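Local atomic coordinates of D-lactate dehydrogenase (Fermentative) (Pseudomonas aeruginosa, PDB entry 6ABJ), a protein that catalyses the NADH-dependent interconversion of pyruvate and D-lactate as a tetrameric fermentative dehydrogenase of the D-isomer specific 2-hydroxyacid dehydrogenase family. Residues Thr85-Leu90 against Pro109-Pro114; Val56-Phe61 against Glu78-Gly83; Phe22-Tyr27 against Leu43-Ala48. One frame throughout, in Å; residues are numbered along the deposited sequence.

Contact 1 (Thr85-Leu90 against Pro109-Pro114); sequences TRLVAL and PVVHVP
Leu-90 lays its CD1 methyl against CG1 of Val-110 at 3.7 Å, the two side chains slanting across each other, while its CG sits 3.4 Å from the carbonyl O of Val-111. Its CG is anti to the carbonyl carbon (chi1 -46°), which keeps CG beside the backbone N that bonds the same Val-111 O. Val-88 lies with Val-110 on this face of the sheet. On the other face CG2 of Val-111 reaches over the neighbouring strand and meets CB of Ala-89 at 3.9 Å. CD1 of Leu-87 comes within 4.0 Å of CG of Pro-109, the side chain crossing the proline at about a right angle, and Trp-334 of helix 317-335 packs on both residues. Three backbone bonds join the two segments: Val-88 N to Pro-109 O (3.1 Å), Val-111 N to Val-88 O (3.1 Å) and Leu-90 N to Val-111 O (2.9 Å). The last donor is tilted 27° from the carbonyl plane. CA of His-112 adds a C-H...O contact to Leu-90 O, and its ring ND1 bonds Ala-93 O. Two parallel bridges, Val-88 with Val-110 and Ala-89 with Val-111, pair strand 87-90 with the outermost strand 110-111, closing a beta-alpha-beta unit through helix 100-105 in the five-stranded parallel sheet of the catalytic domain.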
ATOM      1  N   THR B  85      44.955   6.797  -2.608  1.00 53.38           N
ATOM      2  CA  THR B  85      43.902   7.786  -2.757  1.00 50.12           C
ATOM      3  C   THR B  85      44.378   9.065  -2.140  1.00 44.73           C
ATOM      4  O   THR B  85      44.958   9.044  -1.050  1.00 46.24           O
ATOM      5  CB  THR B  85      42.590   7.286  -2.131  1.00 48.06           C
ATOM      6  OG1 THR B  85      42.142   6.155  -2.878  1.00 51.17           O
ATOM      7  CG2 THR B  85      41.554   8.369  -2.130  1.00 47.12           C
ATOM      8  N   ARG B  86      44.197  10.189  -2.832  1.00 44.85           N
ATOM      9  CA  ARG B  86      44.768  11.459  -2.341  1.00 42.09           C
ATOM     10  C   ARG B  86      43.730  12.501  -1.964  1.00 38.75           C
ATOM     11  O   ARG B  86      44.056  13.468  -1.295  1.00 32.15           O
ATOM     12  CB  ARG B  86      45.773  12.066  -3.352  1.00 46.65           C
ATOM     13  CG  ARG B  86      47.042  11.238  -3.614  1.00 51.82           C
ATOM     14  CD  ARG B  86      47.886  11.889  -4.737  1.00 57.74           C
ATOM     15  NE  ARG B  86      48.251  13.300  -4.437  1.00 61.02           N
ATOM     16  CZ  ARG B  86      48.297  14.304  -5.332  1.00 60.23           C
ATOM     17  NH1 ARG B  86      48.071  14.111  -6.635  1.00 57.45           N
ATOM     18  NH2 ARG B  86      48.583  15.531  -4.919  1.00 61.11           N
ATOM     19  N   LEU B  87      42.456  12.274  -2.320  1.00 37.23           N
ATOM     20  CA  LEU B  87      41.388  13.181  -1.946  1.00 35.35           C
ATOM     21  C   LEU B  87      40.056  12.392  -1.737  1.00 33.92           C
ATOM     22  O   LEU B  87      39.735  11.509  -2.516  1.00 36.23           O
ATOM     23  CB  LEU B  87      41.192  14.247  -3.027  1.00 34.52           C
ATOM     24  CG  LEU B  87      40.001  15.193  -2.875  1.00 32.98           C
ATOM     25  CD1 LEU B  87      40.134  16.236  -1.778  1.00 33.21           C
ATOM     26  CD2 LEU B  87      39.769  15.860  -4.207  1.00 33.76           C
ATOM     27  N   VAL B  88      39.337  12.769  -0.681  1.00 34.37           N
ATOM     28  CA  VAL B  88      37.991  12.281  -0.435  1.00 34.76           C
ATOM     29  C   VAL B  88      37.043  13.437  -0.723  1.00 31.69           C
ATOM     30  O   VAL B  88      37.102  14.448  -0.059  1.00 35.07           O
ATOM     31  CB  VAL B  88      37.841  11.899   1.068  1.00 37.30           C
ATOM     32  CG1 VAL B  88      36.386  11.497   1.392  1.00 36.13           C
ATOM     33  CG2 VAL B  88      38.797  10.771   1.432  1.00 38.61           C
ATOM     34  N   ALA B  89      36.205  13.293  -1.743  1.00 32.96           N
ATOM     35  CA  ALA B  89      35.218  14.310  -2.105  1.00 30.89           C
ATOM     36  C   ALA B  89      33.853  13.789  -1.639  1.00 32.16           C
ATOM     37  O   ALA B  89      33.409  12.730  -2.130  1.00 32.56           O
ATOM     38  CB  ALA B  89      35.157  14.518  -3.596  1.00 29.68           C
ATOM     39  N   LEU B  90      33.189  14.535  -0.750  1.00 33.74           N
ATOM     40  CA  LEU B  90      31.828  14.135  -0.247  1.00 32.63           C
ATOM     41  C   LEU B  90      30.831  14.842  -1.121  1.00 31.79           C
ATOM     42  O   LEU B  90      30.837  16.098  -1.235  1.00 28.49           O
ATOM     43  CB  LEU B  90      31.602  14.549   1.171  1.00 33.91           C
ATOM     44  CG  LEU B  90      32.704  14.270   2.168  1.00 39.27           C
ATOM     45  CD1 LEU B  90      32.389  14.912   3.489  1.00 42.59           C
ATOM     46  CD2 LEU B  90      32.879  12.779   2.317  1.00 42.52           C
ATOM     47  N   PRO B 109      42.882  15.083   2.375  1.00 41.45           N
ATOM     48  CA  PRO B 109      41.962  16.214   2.529  1.00 39.54           C
ATOM     49  C   PRO B 109      40.521  15.794   2.187  1.00 36.21           C
ATOM     50  O   PRO B 109      40.315  14.777   1.513  1.00 36.35           O
ATOM     51  CB  PRO B 109      42.485  17.265   1.550  1.00 38.47           C
ATOM     52  CG  PRO B 109      43.319  16.507   0.564  1.00 41.69           C
ATOM     53  CD  PRO B 109      43.738  15.208   1.184  1.00 43.61           C
ATOM     54  N   VAL B 110      39.573  16.524   2.747  1.00 34.38           N
ATOM     55  CA  VAL B 110      38.171  16.207   2.607  1.00 34.76           C
ATOM     56  C   VAL B 110      37.506  17.457   2.107  1.00 32.94           C
ATOM     57  O   VAL B 110      37.739  18.531   2.637  1.00 35.41           O
ATOM     58  CB  VAL B 110      37.558  15.794   3.968  1.00 35.24           C
ATOM     59  CG1 VAL B 110      36.054  15.622   3.800  1.00 35.75           C
ATOM     60  CG2 VAL B 110      38.191  14.478   4.449  1.00 35.45           C
ATOM     61  N   VAL B 111      36.729  17.344   1.049  1.00 31.96           N
ATOM     62  CA  VAL B 111      35.930  18.469   0.602  1.00 31.23           C
ATOM     63  C   VAL B 111      34.429  18.086   0.594  1.00 30.75           C
ATOM     64  O   VAL B 111      34.102  16.915   0.582  1.00 29.49           O
ATOM     65  CB  VAL B 111      36.370  18.947  -0.789  1.00 30.91           C
ATOM     66  CG1 VAL B 111      37.757  19.598  -0.632  1.00 31.10           C
ATOM     67  CG2 VAL B 111      36.304  17.839  -1.807  1.00 30.77           C
ATOM     68  N   HIS B 112      33.573  19.080   0.555  1.00 31.69           N
ATOM     69  CA  HIS B 112      32.121  18.826   0.563  1.00 32.55           C
ATOM     70  C   HIS B 112      31.330  19.922  -0.128  1.00 31.72           C
ATOM     71  O   HIS B 112      31.878  20.924  -0.586  1.00 28.96           O
ATOM     72  CB  HIS B 112      31.680  18.708   2.008  1.00 32.75           C
ATOM     73  CG  HIS B 112      31.469  20.009   2.704  1.00 33.06           C
ATOM     74  ND1 HIS B 112      30.535  20.146   3.715  1.00 33.28           N
ATOM     75  CD2 HIS B 112      32.130  21.185   2.641  1.00 34.78           C
ATOM     76  CE1 HIS B 112      30.605  21.381   4.193  1.00 36.72           C
ATOM     77  NE2 HIS B 112      31.546  22.037   3.546  1.00 33.52           N
ATOM     78  N   VAL B 113      30.014  19.712  -0.200  1.00 32.78           N
ATOM     79  CA  VAL B 113      29.071  20.679  -0.717  1.00 31.52           C
ATOM     80  C   VAL B 113      28.641  21.562   0.449  1.00 37.03           C
ATOM     81  O   VAL B 113      28.088  21.043   1.428  1.00 39.80           O
ATOM     82  CB  VAL B 113      27.865  19.930  -1.351  1.00 33.66           C
ATOM     83  CG1 VAL B 113      26.874  20.950  -1.889  1.00 33.85           C
ATOM     84  CG2 VAL B 113      28.372  19.002  -2.435  1.00 35.08           C
ATOM     85  N   PRO B 114      28.823  22.905   0.348  1.00 36.93           N
ATOM     86  CA  PRO B 114      28.558  23.730   1.501  1.00 37.93           C
ATOM     87  C   PRO B 114      27.072  23.830   1.863  1.00 38.42           C
ATOM     88  O   PRO B 114      26.773  23.993   3.028  1.00 35.73           O
ATOM     89  CB  PRO B 114      29.090  25.106   1.110  1.00 39.86           C
ATOM     90  CG  PRO B 114      29.217  25.101  -0.371  1.00 40.17           C
ATOM     91  CD  PRO B 114      29.207  23.680  -0.843  1.00 41.05           C
TER

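Contact 2 (Val56-Phe61 against Glu78-Gly83); sequences VLAQGF and ERLAAG
The backbone of Ala-58 to Phe-61 folds into a type II beta turn that starts on the last residue of the 3-10 segment, and its Gly-60 N donates to Gly-83 O, the carbonyl just past the end of helix 74-82, at 3.0 Å with an N-H...O angle of 161°. The turn is closed by Phe-61 N on Ala-58 O, and Gly-60 takes a positive phi. NH1 of Arg-79 lies 3.6 Å from CA of Gly-83, so the arginine folds back over the helix end close against bare backbone. Arg-79 carries the largest share of the contact from the helix side. Its CG is anti to the backbone N (chi1 -179°), the chain bends at chi2 and chi3, and its guanidinium ends beside the 3-10 segment. CA of Val-56 lies over one face of that group, 3.6 Å from NH2 of Arg-79, and CG2 of Val-56 comes to 3.8 Å from the same nitrogen. Here a connection leading into strand 63-66 meets the helix that follows this strand, both in the parallel alpha/beta fold of the catalytic domain. At the guanidinium edge stands Gln-59, its amide plane turned 86° from the guanidinium plane. Its OE1 is 2.9 Å from Arg-79 NH2, but the angle is too poor for a hydrogen bond, and the approach is probably an electrostatic one. Deeper in, CB of Ala-58 points toward the helix and touches CD2 of Leu-80 at 3.5 Å; both side chains also rest on Val-64. Beside this apolar pair a water donates to Leu-80 O at 2.7 Å and more weakly to Ala-58 O, bridging two backbone carbonyls.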
ATOM      1  N   VAL B  56      39.413  -1.610  -0.923  1.00 52.19           N
ATOM      2  CA  VAL B  56      40.345  -2.146  -1.891  1.00 55.70           C
ATOM      3  C   VAL B  56      39.955  -1.768  -3.329  1.00 57.09           C
ATOM      4  O   VAL B  56      40.815  -1.667  -4.200  1.00 61.02           O
ATOM      5  CB  VAL B  56      40.505  -3.687  -1.707  1.00 57.73           C
ATOM      6  CG1 VAL B  56      39.185  -4.427  -1.939  1.00 59.34           C
ATOM      7  CG2 VAL B  56      41.642  -4.215  -2.586  1.00 59.52           C
ATOM      8  N   LEU B  57      38.672  -1.534  -3.571  1.00 56.33           N
ATOM      9  CA  LEU B  57      38.218  -1.109  -4.899  1.00 56.60           C
ATOM     10  C   LEU B  57      38.783   0.262  -5.331  1.00 56.77           C
ATOM     11  O   LEU B  57      38.913   0.553  -6.530  1.00 53.31           O
ATOM     12  CB  LEU B  57      36.679  -1.100  -4.924  1.00 58.63           C
ATOM     13  CG  LEU B  57      36.035  -2.488  -4.799  1.00 60.80           C
ATOM     14  CD1 LEU B  57      34.520  -2.367  -4.618  1.00 57.38           C
ATOM     15  CD2 LEU B  57      36.359  -3.359  -6.003  1.00 61.75           C
ATOM     16  N   ALA B  58      39.082   1.108  -4.336  1.00 53.50           N
ATOM     17  CA  ALA B  58      39.644   2.438  -4.553  1.00 54.28           C
ATOM     18  C   ALA B  58      41.171   2.433  -4.720  1.00 54.55           C
ATOM     19  O   ALA B  58      41.799   3.505  -4.803  1.00 49.68           O
ATOM     20  CB  ALA B  58      39.301   3.318  -3.375  1.00 55.10           C
ATOM     21  N   GLN B  59      41.766   1.242  -4.758  1.00 55.92           N
ATOM     22  CA  GLN B  59      43.209   1.147  -4.926  1.00 60.28           C
ATOM     23  C   GLN B  59      43.592   1.725  -6.300  1.00 57.32           C
ATOM     24  O   GLN B  59      43.059   1.317  -7.341  1.00 53.55           O
ATOM     25  CB  GLN B  59      43.715  -0.292  -4.798  1.00 64.05           C
ATOM     26  CG  GLN B  59      45.238  -0.382  -5.002  1.00 70.55           C
ATOM     27  CD  GLN B  59      45.936  -1.381  -4.111  1.00 75.79           C
ATOM     28  OE1 GLN B  59      45.324  -2.304  -3.565  1.00 74.10           O
ATOM     29  NE2 GLN B  59      47.244  -1.201  -3.964  1.00 82.29           N
ATOM     30  N   GLY B  60      44.511   2.679  -6.270  1.00 58.85           N
ATOM     31  CA  GLY B  60      45.017   3.305  -7.471  1.00 56.96           C
ATOM     32  C   GLY B  60      44.187   4.482  -7.931  1.00 56.84           C
ATOM     33  O   GLY B  60      44.511   5.086  -8.940  1.00 52.25           O
ATOM     34  N   PHE B  61      43.083   4.782  -7.238  1.00 55.87           N
ATOM     35  CA  PHE B  61      42.230   5.906  -7.605  1.00 52.13           C
ATOM     36  C   PHE B  61      42.616   7.094  -6.762  1.00 50.44           C
ATOM     37  O   PHE B  61      42.694   7.023  -5.504  1.00 48.17           O
ATOM     38  CB  PHE B  61      40.723   5.590  -7.382  1.00 52.87           C
ATOM     39  CG  PHE B  61      40.108   4.719  -8.438  1.00 50.96           C
ATOM     40  CD1 PHE B  61      39.508   5.303  -9.545  1.00 51.60           C
ATOM     41  CD2 PHE B  61      40.117   3.331  -8.335  1.00 53.24           C
ATOM     42  CE1 PHE B  61      38.907   4.540 -10.537  1.00 51.45           C
ATOM     43  CE2 PHE B  61      39.505   2.548  -9.314  1.00 53.88           C
ATOM     44  CZ  PHE B  61      38.900   3.165 -10.420  1.00 52.48           C
ATOM     45  N   GLU B  78      42.854   4.931   6.385  1.00 51.64           N
ATOM     46  CA  GLU B  78      44.214   4.341   6.339  1.00 52.47           C
ATOM     47  C   GLU B  78      44.378   3.474   5.113  1.00 51.31           C
ATOM     48  O   GLU B  78      45.393   3.519   4.463  1.00 52.55           O
ATOM     49  CB  GLU B  78      44.524   3.477   7.583  1.00 50.77           C
ATOM     50  CG  GLU B  78      44.465   4.210   8.917  1.00 55.01           C
ATOM     51  CD  GLU B  78      44.869   3.355  10.126  1.00 57.68           C
ATOM     52  OE1 GLU B  78      45.095   2.144   9.948  1.00 68.77           O
ATOM     53  OE2 GLU B  78      44.946   3.866  11.274  1.00 60.44           O
ATOM     54  N   ARG B  79      43.359   2.682   4.801  1.00 51.60           N
ATOM     55  CA  ARG B  79      43.432   1.773   3.671  1.00 53.03           C
ATOM     56  C   ARG B  79      43.424   2.529   2.317  1.00 47.90           C
ATOM     57  O   ARG B  79      44.189   2.223   1.399  1.00 48.66           O
ATOM     58  CB  ARG B  79      42.257   0.779   3.784  1.00 60.03           C
ATOM     59  CG  ARG B  79      42.157  -0.310   2.694  1.00 67.79           C
ATOM     60  CD  ARG B  79      43.422  -1.131   2.358  1.00 72.46           C
ATOM     61  NE  ARG B  79      43.531  -1.571   0.945  1.00 81.85           N
ATOM     62  CZ  ARG B  79      43.654  -0.761  -0.127  1.00 84.86           C
ATOM     63  NH1 ARG B  79      43.586   0.560  -0.013  1.00 85.85           N
ATOM     64  NH2 ARG B  79      43.793  -1.275  -1.347  1.00 83.61           N
ATOM     65  N   LEU B  80      42.569   3.530   2.202  1.00 44.92           N
ATOM     66  CA  LEU B  80      42.530   4.379   1.008  1.00 47.11           C
ATOM     67  C   LEU B  80      43.872   5.069   0.783  1.00 48.75           C
ATOM     68  O   LEU B  80      44.312   5.229  -0.362  1.00 52.14           O
ATOM     69  CB  LEU B  80      41.484   5.501   1.172  1.00 45.85           C
ATOM     70  CG  LEU B  80      40.014   5.037   1.272  1.00 44.49           C
ATOM     71  CD1 LEU B  80      39.117   6.219   1.532  1.00 43.83           C
ATOM     72  CD2 LEU B  80      39.586   4.303   0.022  1.00 46.97           C
ATOM     73  N   ALA B  81      44.461   5.542   1.874  1.00 50.68           N
ATOM     74  CA  ALA B  81      45.742   6.313   1.773  1.00 50.08           C
ATOM     75  C   ALA B  81      46.886   5.402   1.327  1.00 54.95           C
ATOM     76  O   ALA B  81      47.599   5.714   0.366  1.00 55.17           O
ATOM     77  CB  ALA B  81      46.072   6.962   3.098  1.00 49.26           C
ATOM     78  N   ALA B  82      47.032   4.267   2.018  1.00 54.65           N
ATOM     79  CA  ALA B  82      47.957   3.185   1.636  1.00 56.43           C
ATOM     80  C   ALA B  82      47.750   2.737   0.181  1.00 55.92           C
ATOM     81  O   ALA B  82      48.705   2.425  -0.516  1.00 53.48           O
ATOM     82  CB  ALA B  82      47.767   1.970   2.558  1.00 56.09           C
ATOM     83  N   GLY B  83      46.505   2.715  -0.279  1.00 51.05           N
ATOM     84  CA  GLY B  83      46.217   2.378  -1.661  1.00 51.05           C
ATOM     85  C   GLY B  83      46.396   3.502  -2.667  1.00 48.73           C
ATOM     86  O   GLY B  83      46.139   3.291  -3.857  1.00 49.69           O
TER
HETATM   87  O   HOH W   1      43.042   3.587  -2.086  1.00 45.85           O

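Contact 3 (Phe22-Tyr27 against Leu43-Ala48); sequences FSSQAY and LHFQQA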
ATOM      1  N   PHE B  22      31.482   5.589  -4.495  1.00 38.91           N
ATOM      2  CA  PHE B  22      30.916   4.524  -3.739  1.00 39.19           C
ATOM      3  C   PHE B  22      29.444   4.931  -3.463  1.00 39.25           C
ATOM      4  O   PHE B  22      29.085   6.105  -3.626  1.00 37.23           O
ATOM      5  CB  PHE B  22      31.636   4.296  -2.413  1.00 42.19           C
ATOM      6  CG  PHE B  22      32.939   3.613  -2.539  1.00 44.08           C
ATOM      7  CD1 PHE B  22      33.021   2.226  -2.514  1.00 47.50           C
ATOM      8  CD2 PHE B  22      34.118   4.369  -2.727  1.00 47.90           C
ATOM      9  CE1 PHE B  22      34.241   1.582  -2.653  1.00 46.09           C
ATOM     10  CE2 PHE B  22      35.346   3.723  -2.881  1.00 47.08           C
ATOM     11  CZ  PHE B  22      35.405   2.321  -2.833  1.00 49.86           C
ATOM     12  N   SER B  23      28.627   3.924  -3.155  1.00 39.31           N
ATOM     13  CA  SER B  23      27.158   4.075  -2.870  1.00 38.54           C
ATOM     14  C   SER B  23      26.414   4.770  -4.025  1.00 36.15           C
ATOM     15  O   SER B  23      25.547   5.570  -3.823  1.00 36.02           O
ATOM     16  CB  SER B  23      26.956   4.775  -1.537  1.00 38.35           C
ATOM     17  OG  SER B  23      27.516   4.006  -0.438  1.00 37.51           O
ATOM     18  N   SER B  24      26.784   4.434  -5.245  1.00 37.13           N
ATOM     19  CA  SER B  24      26.294   5.145  -6.440  1.00 37.94           C
ATOM     20  C   SER B  24      24.865   4.775  -6.780  1.00 41.44           C
ATOM     21  O   SER B  24      24.497   3.598  -6.703  1.00 41.03           O
ATOM     22  CB  SER B  24      27.166   4.821  -7.632  1.00 38.10           C
ATOM     23  OG  SER B  24      28.538   5.185  -7.394  1.00 38.36           O
ATOM     24  N   GLN B  25      24.078   5.786  -7.121  1.00 41.17           N
ATOM     25  CA  GLN B  25      22.685   5.601  -7.543  1.00 43.62           C
ATOM     26  C   GLN B  25      22.666   6.054  -8.981  1.00 43.30           C
ATOM     27  O   GLN B  25      23.535   6.817  -9.417  1.00 41.75           O
ATOM     28  CB  GLN B  25      21.757   6.537  -6.738  1.00 41.81           C
ATOM     29  CG  GLN B  25      21.785   6.285  -5.245  1.00 41.28           C
ATOM     30  CD  GLN B  25      21.170   4.958  -4.935  1.00 44.31           C
ATOM     31  OE1 GLN B  25      20.392   4.408  -5.739  1.00 41.00           O
ATOM     32  NE2 GLN B  25      21.564   4.386  -3.820  1.00 44.72           N
ATOM     33  N   ALA B  26      21.643   5.648  -9.702  1.00 38.40           N
ATOM     34  CA  ALA B  26      21.473   6.109 -11.063  1.00 39.67           C
ATOM     35  C   ALA B  26      21.424   7.624 -11.152  1.00 40.83           C
ATOM     36  O   ALA B  26      21.966   8.217 -12.080  1.00 41.95           O
ATOM     37  CB  ALA B  26      20.228   5.474 -11.694  1.00 40.77           C
ATOM     38  N   TYR B  27      20.782   8.287 -10.179  1.00 39.07           N
ATOM     39  CA  TYR B  27      20.718   9.763 -10.228  1.00 36.37           C
ATOM     40  C   TYR B  27      22.125  10.422 -10.003  1.00 37.56           C
ATOM     41  O   TYR B  27      22.381  11.556 -10.458  1.00 35.85           O
ATOM     42  CB  TYR B  27      19.656  10.305  -9.237  1.00 36.45           C
ATOM     43  CG  TYR B  27      19.928  10.102  -7.739  1.00 40.74           C
ATOM     44  CD1 TYR B  27      20.875  10.862  -7.101  1.00 41.39           C
ATOM     45  CD2 TYR B  27      19.219   9.181  -6.985  1.00 44.37           C
ATOM     46  CE1 TYR B  27      21.164  10.702  -5.775  1.00 41.68           C
ATOM     47  CE2 TYR B  27      19.489   9.039  -5.610  1.00 44.05           C
ATOM     48  CZ  TYR B  27      20.479   9.797  -5.038  1.00 46.38           C
ATOM     49  OH  TYR B  27      20.806   9.730  -3.692  1.00 51.19           O
ATOM     50  N   LEU B  43      35.197   8.951 -14.744  1.00 49.19           N
ATOM     51  CA  LEU B  43      34.257   8.599 -13.671  1.00 50.49           C
ATOM     52  C   LEU B  43      33.942   7.138 -13.585  1.00 49.30           C
ATOM     53  O   LEU B  43      33.482   6.560 -14.555  1.00 50.18           O
ATOM     54  CB  LEU B  43      32.953   9.337 -13.897  1.00 50.06           C
ATOM     55  CG  LEU B  43      33.085  10.845 -14.170  1.00 47.90           C
ATOM     56  CD1 LEU B  43      31.691  11.440 -14.289  1.00 50.75           C
ATOM     57  CD2 LEU B  43      33.858  11.559 -13.059  1.00 47.43           C
ATOM     58  N   HIS B  44      34.165   6.561 -12.397  1.00 50.39           N
ATOM     59  CA  HIS B  44      33.823   5.166 -12.096  1.00 54.78           C
ATOM     60  C   HIS B  44      32.768   5.115 -10.993  1.00 50.15           C
ATOM     61  O   HIS B  44      32.960   5.652  -9.888  1.00 47.83           O
ATOM     62  CB  HIS B  44      35.085   4.375 -11.695  1.00 58.55           C
ATOM     63  CG  HIS B  44      36.030   4.132 -12.847  1.00 63.28           C
ATOM     64  ND1 HIS B  44      36.054   2.949 -13.556  1.00 69.68           N
ATOM     65  CD2 HIS B  44      36.962   4.929 -13.424  1.00 66.47           C
ATOM     66  CE1 HIS B  44      36.962   3.022 -14.515  1.00 69.46           C
ATOM     67  NE2 HIS B  44      37.519   4.219 -14.462  1.00 70.75           N
ATOM     68  N   PHE B  45      31.661   4.455 -11.297  1.00 50.09           N
ATOM     69  CA  PHE B  45      30.497   4.334 -10.371  1.00 46.98           C
ATOM     70  C   PHE B  45      30.363   2.921  -9.810  1.00 46.53           C
ATOM     71  O   PHE B  45      29.948   2.038 -10.480  1.00 51.83           O
ATOM     72  CB  PHE B  45      29.204   4.736 -11.088  1.00 45.29           C
ATOM     73  CG  PHE B  45      29.195   6.154 -11.531  1.00 43.15           C
ATOM     74  CD1 PHE B  45      29.017   7.180 -10.595  1.00 45.47           C
ATOM     75  CD2 PHE B  45      29.405   6.499 -12.849  1.00 44.57           C
ATOM     76  CE1 PHE B  45      29.014   8.513 -10.974  1.00 43.23           C
ATOM     77  CE2 PHE B  45      29.432   7.844 -13.228  1.00 45.94           C
ATOM     78  CZ  PHE B  45      29.239   8.854 -12.301  1.00 44.29           C
ATOM     79  N   GLN B  46      30.713   2.750  -8.552  1.00 46.31           N
ATOM     80  CA  GLN B  46      30.508   1.525  -7.804  1.00 45.26           C
ATOM     81  C   GLN B  46      29.247   1.634  -6.931  1.00 46.74           C
ATOM     82  O   GLN B  46      29.113   2.522  -6.074  1.00 39.14           O
ATOM     83  CB  GLN B  46      31.725   1.323  -6.898  1.00 45.81           C
ATOM     84  CG  GLN B  46      31.646   0.231  -5.867  1.00 46.90           C
ATOM     85  CD  GLN B  46      31.262  -1.087  -6.495  1.00 50.89           C
ATOM     86  OE1 GLN B  46      30.234  -1.702  -6.137  1.00 47.86           O
ATOM     87  NE2 GLN B  46      32.058  -1.505  -7.479  1.00 51.67           N
ATOM     88  N   GLN B  47      28.337   0.681  -7.069  1.00 46.15           N
ATOM     89  CA  GLN B  47      27.150   0.685  -6.222  1.00 49.11           C
ATOM     90  C   GLN B  47      27.446   0.383  -4.751  1.00 46.87           C
ATOM     91  O   GLN B  47      26.765   0.856  -3.866  1.00 42.19           O
ATOM     92  CB  GLN B  47      26.163  -0.362  -6.749  1.00 55.17           C
ATOM     93  CG  GLN B  47      25.722  -0.072  -8.166  1.00 61.56           C
ATOM     94  CD  GLN B  47      24.599  -1.001  -8.582  1.00 71.42           C
ATOM     95  OE1 GLN B  47      24.190  -1.891  -7.817  1.00 69.24           O
ATOM     96  NE2 GLN B  47      24.094  -0.806  -9.799  1.00 74.65           N
ATOM     97  N   ALA B  48      28.446  -0.434  -4.476  1.00 45.89           N
ATOM     98  CA  ALA B  48      28.663  -0.865  -3.104  1.00 46.92           C
ATOM     99  C   ALA B  48      29.038   0.275  -2.189  1.00 51.17           C
ATOM    100  O   ALA B  48      29.648   1.229  -2.611  1.00 46.60           O
ATOM    101  CB  ALA B  48      29.754  -1.917  -3.075  1.00 50.55           C
TER
HETATM  102  O   HOH W   2      24.513   2.011  -4.504  1.00 40.42           O
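Gln-46 O is approached by two groups of Ser-24: the backbone N donates to it at 3.1 Å, and OG lies 3.0 Å away, although the hydroxyl proton has another acceptor within reach, Phe-21 O, by a weak bond. Ser-24 OG is anti to its own carbonyl carbon (chi1 -59°), which sets it beside the backbone N. Ser-24 OG also lies in plane at the edge of the Phe-45 ring, 3.8 Å from its CD1. One residue earlier, Ser-23 N donates to Ala-48 O at 2.9 Å from above the carbonyl plane. Ala-48 O also meets the Phe-22 ring edge in plane, 3.5 Å from CD1 of Phe-22. These bonds join the loops that follow the C-terminal ends of the neighbouring parallel strands 18-21 and 42-45, within their beta-alpha-beta unit: the first loop goes on into helix 26-35, with Gln-25 at its N-cap position, and the second leaves the sheet. Gln-46 bends at chi2, and its OE1 takes Ala-48 N at 2.8 Å on a lone pair, tying the side chain to the backbone of Ala-48. A water donates to both Ser-24 O and Gln-47 O, while the Gln-47 side chain packs on Gln-47 of a neighbouring subunit.

All three contacts belong to the catalytic domain and lie on the same side of the chain's centre. Contacts 1 and 2 have centres 15 Å apart and meet at Thr-85, whose N probably bonds Leu-80 O (2.8 Å) and whose OG1 probably bonds Phe-61 O (2.8 Å). Contact 2 touches contact 3 through packing, with Phe-61 CE1 3.5 Å from His-44 CD2 and Ala-58 CB 4.0 Å from Phe-22 CE2. Contacts 1 and 3 share a sheet without touching. Toward the NADH site, empty in this chain, the side chain of Val-113 is about 8 Å from that of Phe-314, and that of Ser-23 about 12 Å; contact 2 lies away from it.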